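Local coordinates for protein ectonucleoside triphosphate diphosphohydrolase 4 (Homo sapiens, PDB 6WG5) that belongs to the GDA1/CD39 nucleoside phosphatase family, whose members are grouped in one clan with actin and related ATPases, at residues 285-290 with 326-331; 436-439 with 444-447. All blocks are in the same frame, centred on the assembly; numbering follows the deposited sequence.

Contact 1: 285-290 with 326-331; sequences AARQRY and IKDEIQ. With NAG (2-acetamido-2-deoxy-beta-D-glucopyranose), chain B.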
loop_
_atom_site.group_PDB
_atom_site.type_symbol
_atom_site.label_atom_id
_atom_site.label_comp_id
_atom_site.label_asym_id
_atom_site.label_seq_id
_atom_site.Cartn_x
_atom_site.Cartn_y
_atom_site.Cartn_z
ATOM N N ALA A 285 -14.593 2.212 7.792
ATOM C CA ALA A 285 -15.468 1.049 7.672
ATOM C C ALA A 285 -15.738 0.422 9.034
ATOM O O ALA A 285 -16.873 0.033 9.332
ATOM C CB ALA A 285 -14.854 0.019 6.726
ATOM N N ALA A 286 -14.704 0.308 9.872
ATOM C CA ALA A 286 -14.899 -0.249 11.206
ATOM C C ALA A 286 -15.885 0.589 12.006
ATOM O O ALA A 286 -16.760 0.045 12.692
ATOM C CB ALA A 286 -13.561 -0.350 11.937
ATOM N N ARG A 287 -15.764 1.917 11.930
ATOM C CA ARG A 287 -16.691 2.783 12.649
ATOM C C ARG A 287 -18.116 2.591 12.151
ATOM O O ARG A 287 -19.066 2.603 12.944
ATOM C CB ARG A 287 -16.260 4.246 12.507
ATOM C CG ARG A 287 -17.256 5.261 13.068
ATOM C CD ARG A 287 -17.365 5.186 14.584
ATOM N NE ARG A 287 -18.510 5.945 15.079
ATOM C CZ ARG A 287 -18.831 6.076 16.363
ATOM N NH1 ARG A 287 -18.090 5.505 17.304
ATOM N NH2 ARG A 287 -19.901 6.782 16.709
ATOM N N GLN A 288 -18.289 2.414 10.840
ATOM C CA GLN A 288 -19.629 2.214 10.301
ATOM C C GLN A 288 -20.204 0.874 10.741
ATOM O O GLN A 288 -21.383 0.786 11.102
ATOM C CB GLN A 288 -19.602 2.318 8.774
ATOM C CG GLN A 288 -20.976 2.229 8.126
ATOM C CD GLN A 288 -21.926 3.303 8.628
ATOM O OE1 GLN A 288 -21.660 4.498 8.489
ATOM N NE2 GLN A 288 -23.036 2.880 9.225
ATOM N N ARG A 289 -19.387 -0.181 10.720
ATOM C CA ARG A 289 -19.847 -1.475 11.212
ATOM C C ARG A 289 -20.204 -1.397 12.690
ATOM O O ARG A 289 -21.145 -2.056 13.149
ATOM C CB ARG A 289 -18.771 -2.534 10.972
ATOM C CG ARG A 289 -18.457 -2.787 9.502
ATOM C CD ARG A 289 -17.200 -3.618 9.354
ATOM N NE ARG A 289 -17.271 -4.820 10.174
ATOM C CZ ARG A 289 -16.217 -5.475 10.648
ATOM N NH1 ARG A 289 -16.398 -6.560 11.389
ATOM N NH2 ARG A 289 -14.988 -5.048 10.394
ATOM N N TYR A 290 -19.461 -0.590 13.450
ATOM C CA TYR A 290 -19.745 -0.424 14.871
ATOM C C TYR A 290 -21.068 0.302 15.079
ATOM O O TYR A 290 -21.904 -0.126 15.885
ATOM C CB TYR A 290 -18.589 0.327 15.536
ATOM C CG TYR A 290 -18.811 0.690 16.986
ATOM C CD1 TYR A 290 -18.896 -0.291 17.963
ATOM C CD2 TYR A 290 -18.915 2.016 17.381
ATOM C CE1 TYR A 290 -19.092 0.039 19.291
ATOM C CE2 TYR A 290 -19.108 2.356 18.704
ATOM C CZ TYR A 290 -19.195 1.364 19.655
ATOM O OH TYR A 290 -19.393 1.697 20.976
ATOM N N ILE A 326 -19.292 14.816 23.406
ATOM C CA ILE A 326 -19.779 15.075 22.058
ATOM C C ILE A 326 -21.149 14.432 21.889
ATOM O O ILE A 326 -21.434 13.360 22.438
ATOM C CB ILE A 326 -18.799 14.552 20.992
ATOM C CG1 ILE A 326 -19.181 15.101 19.614
ATOM C CG2 ILE A 326 -18.804 13.025 20.955
ATOM C CD1 ILE A 326 -18.194 14.757 18.510
ATOM N N LYS A 327 -22.008 15.087 21.116
ATOM C CA LYS A 327 -23.331 14.567 20.804
ATOM C C LYS A 327 -23.371 14.192 19.328
ATOM O O LYS A 327 -23.161 15.043 18.459
ATOM C CB LYS A 327 -24.411 15.591 21.153
ATOM C CG LYS A 327 -24.467 15.888 22.646
ATOM C CD LYS A 327 -25.475 16.967 22.993
ATOM C CE LYS A 327 -25.443 17.271 24.484
ATOM N NZ LYS A 327 -26.555 18.164 24.911
ATOM N N ASP A 328 -23.621 12.913 19.058
ATOM C CA ASP A 328 -23.671 12.368 17.710
ATOM C C ASP A 328 -24.978 11.605 17.556
ATOM O O ASP A 328 -25.681 11.336 18.533
ATOM C CB ASP A 328 -22.462 11.456 17.438
ATOM C CG ASP A 328 -22.298 11.115 15.967
ATOM O OD1 ASP A 328 -22.735 11.917 15.113
ATOM O OD2 ASP A 328 -21.722 10.046 15.663
ATOM N N GLU A 329 -25.311 11.255 16.316
ATOM C CA GLU A 329 -26.541 10.521 16.063
ATOM C C GLU A 329 -26.357 9.602 14.865
ATOM O O GLU A 329 -25.586 9.895 13.947
ATOM C CB GLU A 329 -27.721 11.475 15.835
ATOM C CG GLU A 329 -27.583 12.367 14.615
ATOM C CD GLU A 329 -28.584 13.509 14.615
ATOM O OE1 GLU A 329 -28.922 14.005 15.711
ATOM O OE2 GLU A 329 -29.035 13.909 13.521
ATOM N N ILE A 330 -27.073 8.480 14.895
ATOM C CA ILE A 330 -27.073 7.491 13.824
ATOM C C ILE A 330 -28.432 7.538 13.143
ATOM O O ILE A 330 -29.466 7.402 13.806
ATOM C CB ILE A 330 -26.786 6.076 14.357
ATOM C CG1 ILE A 330 -25.462 6.049 15.124
ATOM C CG2 ILE A 330 -26.762 5.069 13.211
ATOM C CD1 ILE A 330 -25.237 4.767 15.896
ATOM N N GLN A 331 -28.430 7.727 11.827
ATOM C CA GLN A 331 -29.650 7.766 11.033
ATOM C C GLN A 331 -29.642 6.601 10.058
ATOM O O GLN A 331 -28.686 6.434 9.293
ATOM C CB GLN A 331 -29.776 9.094 10.286
ATOM C CG GLN A 331 -30.319 10.214 11.155
ATOM C CD GLN A 331 -29.718 11.563 10.821
ATOM O OE1 GLN A 331 -29.265 11.797 9.700
ATOM N NE2 GLN A 331 -29.704 12.458 11.802
HETATM C C1 NAG B . -17.391 -10.268 10.166
HETATM C C2 NAG B . -17.707 -9.879 8.718
HETATM C C3 NAG B . -19.218 -9.866 8.480
HETATM C C4 NAG B . -19.870 -11.156 8.964
HETATM C C5 NAG B . -19.457 -11.446 10.399
HETATM C C6 NAG B . -19.959 -12.777 10.906
HETATM C C7 NAG B . -16.260 -8.374 7.418
HETATM C C8 NAG B . -15.804 -6.958 7.230
HETATM N N2 NAG B . -17.142 -8.577 8.401
HETATM O O3 NAG B . -19.466 -9.692 7.089
HETATM O O4 NAG B . -21.285 -11.009 8.934
HETATM O O5 NAG B . -18.028 -11.493 10.481
HETATM O O6 NAG B . -19.295 -13.154 12.105
HETATM O O7 NAG B . -15.847 -9.290 6.714
#
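Arg287 of helix 283-296 and Asp328 of strand 327-332, an outer strand of a small three-stranded mixed sheet, reach toward each other in this GDA1/CD39 family protein. Of the two segments, these are the residues that touch.

The charged interaction is a long salt bridge, with Arg287 NH2 lying 3.9 Å from Asp328 OD2. The two side chains come from opposite directions; the guanidinium and carboxylate planes are 28° apart, and Asp328 OD2 stands obliquely to the guanidinium. Arginine suits the helical position because its long chain, carried away from the backbone N (chi1 173°) and bent at chi2, about the CB–CG bond, brings its charged end close to the strand. Arg287 has its strongest partner in Glu291, at NE, and a further salt bridge from NH1 to Asp319. Asp328 likewise has a stronger partner, Lys440 at OD1. This alternation of charges probably helps to keep both groups ionised.

Within the strand segment, the amide N of Glu329 donates a weak hydrogen bond to Asp328 OD1 at 2.9 Å, giving this same oxygen a second partner, which probably helps, though weakly, to limit the turning of the carboxylate. Apolar contact accompanies the charges: Ile330 is directed toward the helix, where its branched side chain packs on Ile294 and Phe295, beyond the residues of 285-290.

The glycan meets the same helix at Arg289. A bend at chi3 (51°) helps to set its guanidinium beside the sugar, which presents its N-acetyl arm to one face. The closest atoms are Arg289 NH1 and NAG N2, 3.7 Å apart, while the methyl carbon C8 of NAG lies over the centre of the Arg289 guanidinium, 3.7 Å above its plane.

Contact 2: 436-439 with 444-447; sequences LHRL and FKSA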
loop_
_atom_site.group_PDB
_atom_site.type_symbol
_atom_site.label_atom_id
_atom_site.label_comp_id
_atom_site.label_asym_id
_atom_site.label_seq_id
_atom_site.Cartn_x
_atom_site.Cartn_y
_atom_site.Cartn_z
ATOM N N LEU A 436 -12.461 18.367 10.940
ATOM C CA LEU A 436 -13.385 18.046 12.022
ATOM C C LEU A 436 -13.702 16.558 12.072
ATOM O O LEU A 436 -13.946 16.014 13.156
ATOM C CB LEU A 436 -14.666 18.863 11.876
ATOM C CG LEU A 436 -14.543 20.321 12.327
ATOM C CD1 LEU A 436 -15.747 21.127 11.872
ATOM C CD2 LEU A 436 -14.372 20.421 13.843
ATOM N N HIS A 437 -13.708 15.882 10.922
ATOM C CA HIS A 437 -13.884 14.433 10.920
ATOM C C HIS A 437 -12.756 13.751 11.686
ATOM O O HIS A 437 -12.996 12.825 12.469
ATOM C CB HIS A 437 -13.948 13.923 9.481
ATOM C CG HIS A 437 -14.347 12.485 9.362
ATOM N ND1 HIS A 437 -13.475 11.447 9.605
ATOM C CD2 HIS A 437 -15.525 11.913 9.013
ATOM C CE1 HIS A 437 -14.098 10.297 9.420
ATOM N NE2 HIS A 437 -15.344 10.552 9.061
ATOM N N ARG A 438 -11.516 14.197 11.473
ATOM C CA ARG A 438 -10.395 13.669 12.241
ATOM C C ARG A 438 -10.581 13.933 13.730
ATOM O O ARG A 438 -10.340 13.051 14.562
ATOM C CB ARG A 438 -9.087 14.289 11.742
ATOM C CG ARG A 438 -7.896 14.137 12.682
ATOM C CD ARG A 438 -7.607 12.684 13.014
ATOM N NE ARG A 438 -7.523 11.849 11.820
ATOM C CZ ARG A 438 -7.379 10.527 11.839
ATOM N NH1 ARG A 438 -7.299 9.875 12.995
ATOM N NH2 ARG A 438 -7.318 9.852 10.699
ATOM N N LEU A 439 -11.013 15.145 14.083
ATOM C CA LEU A 439 -11.184 15.492 15.489
ATOM C C LEU A 439 -12.236 14.610 16.151
ATOM O O LEU A 439 -12.102 14.237 17.324
ATOM C CB LEU A 439 -11.569 16.968 15.609
ATOM C CG LEU A 439 -11.380 17.607 16.985
ATOM C CD1 LEU A 439 -9.905 17.904 17.243
ATOM C CD2 LEU A 439 -12.215 18.870 17.102
ATOM N N PHE A 444 -12.054 6.543 18.149
ATOM C CA PHE A 444 -12.367 5.226 17.612
ATOM C C PHE A 444 -11.223 4.708 16.750
ATOM O O PHE A 444 -10.793 3.558 16.892
ATOM C CB PHE A 444 -13.663 5.272 16.805
ATOM C CG PHE A 444 -14.007 3.960 16.166
ATOM C CD1 PHE A 444 -14.841 3.062 16.806
ATOM C CD2 PHE A 444 -13.470 3.611 14.939
ATOM C CE1 PHE A 444 -15.146 1.851 16.227
ATOM C CE2 PHE A 444 -13.768 2.399 14.357
ATOM C CZ PHE A 444 -14.607 1.515 15.003
ATOM N N LYS A 445 -10.705 5.553 15.854
ATOM C CA LYS A 445 -9.697 5.089 14.908
ATOM C C LYS A 445 -8.366 4.803 15.588
ATOM O O LYS A 445 -7.660 3.871 15.188
ATOM C CB LYS A 445 -9.527 6.113 13.791
ATOM C CG LYS A 445 -10.669 6.089 12.782
ATOM C CD LYS A 445 -10.807 7.413 12.060
ATOM C CE LYS A 445 -10.542 7.274 10.582
ATOM N NZ LYS A 445 -10.543 8.604 9.911
ATOM N N SER A 446 -8.003 5.576 16.613
ATOM C CA SER A 446 -6.775 5.286 17.346
ATOM C C SER A 446 -6.872 3.945 18.063
ATOM O O SER A 446 -5.904 3.176 18.089
ATOM C CB SER A 446 -6.481 6.406 18.344
ATOM O OG SER A 446 -7.492 6.490 19.328
ATOM N N ALA A 447 -8.035 3.647 18.648
ATOM C CA ALA A 447 -8.226 2.366 19.324
ATOM C C ALA A 447 -8.292 1.222 18.323
ATOM O O ALA A 447 -7.720 0.150 18.556
ATOM C CB ALA A 447 -9.498 2.407 20.165
HETATM O O HOH W 1 -10.450 11.350 10.010
#
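Lys445 ends between His437 and Arg438, which lie two helical turns earlier on the same helix, 436-456, in this member of the actin-like ATPase clan. The contact is therefore made within one helix: the side chains bridge residues seven and eight apart, while the nearest CA atoms, those of Arg438 and Lys445, are 9.0 Å from each other.

In the first shell, Lys445 NZ stands 3.5 Å from Arg438 NH2, approaching the guanidinium obliquely. Bends at chi2 and chi3, 57° and 50°, fold the Arg438 chain so that its end comes back toward Lys445, although its first side-chain bond points away. Toward His437, Lys445 comes to the ring edge, near the ring plane, with Lys445 NZ 4.0 Å from His437 CE1; the two side chains cross at about a right angle. A water joins them at that edge. It accepts a hydrogen bond from Lys445 NZ at 2.7 Å and is also bonded to His437 ND1 at 3.1 Å. Lysine suits this place because a flexible chain with an ammonium tip can serve several partners; its bend at chi3 (116°) helps to steer the tip back along the helix.

An acidic partner in the second shell probably makes this gathering of two cationic groups tolerable. Glu386 forms a salt bridge through OE1 to Arg438 NH2 and, more weakly, a long ion pair through OE2 to Lys445 NZ, so its carboxylate probably offsets both charges. Lys445 NZ also has a weak hydrogen bond to Asn284 OD1, while Gln442, one turn beyond Arg438, holds the guanidinium through a hydrogen bond between its OE1 and Arg438 NH1.

Contact 2 is the more buried, a cluster within helix 436-456, whereas contact 1 is partly buried and spans two elements, helix 283-296 and strand 327-332. Their centres lie 11 Å apart and the two helices pack directly: the far end of the Phe444 ring, at CE1, CZ and CE2, meets Ala286, Arg287 and Tyr290, with Tyr290 CB 3.8 Å from Phe444 CE1. Lys440 forms a salt bridge with Asp328, and Asn284 a weak hydrogen bond with Lys445. The chemistry differs accordingly. Contact 1 pairs opposite charges through a long salt bridge, on a helix that also meets the glycan; contact 2 gathers cationic groups around Glu386, with a water linking lysine to the exposed His437.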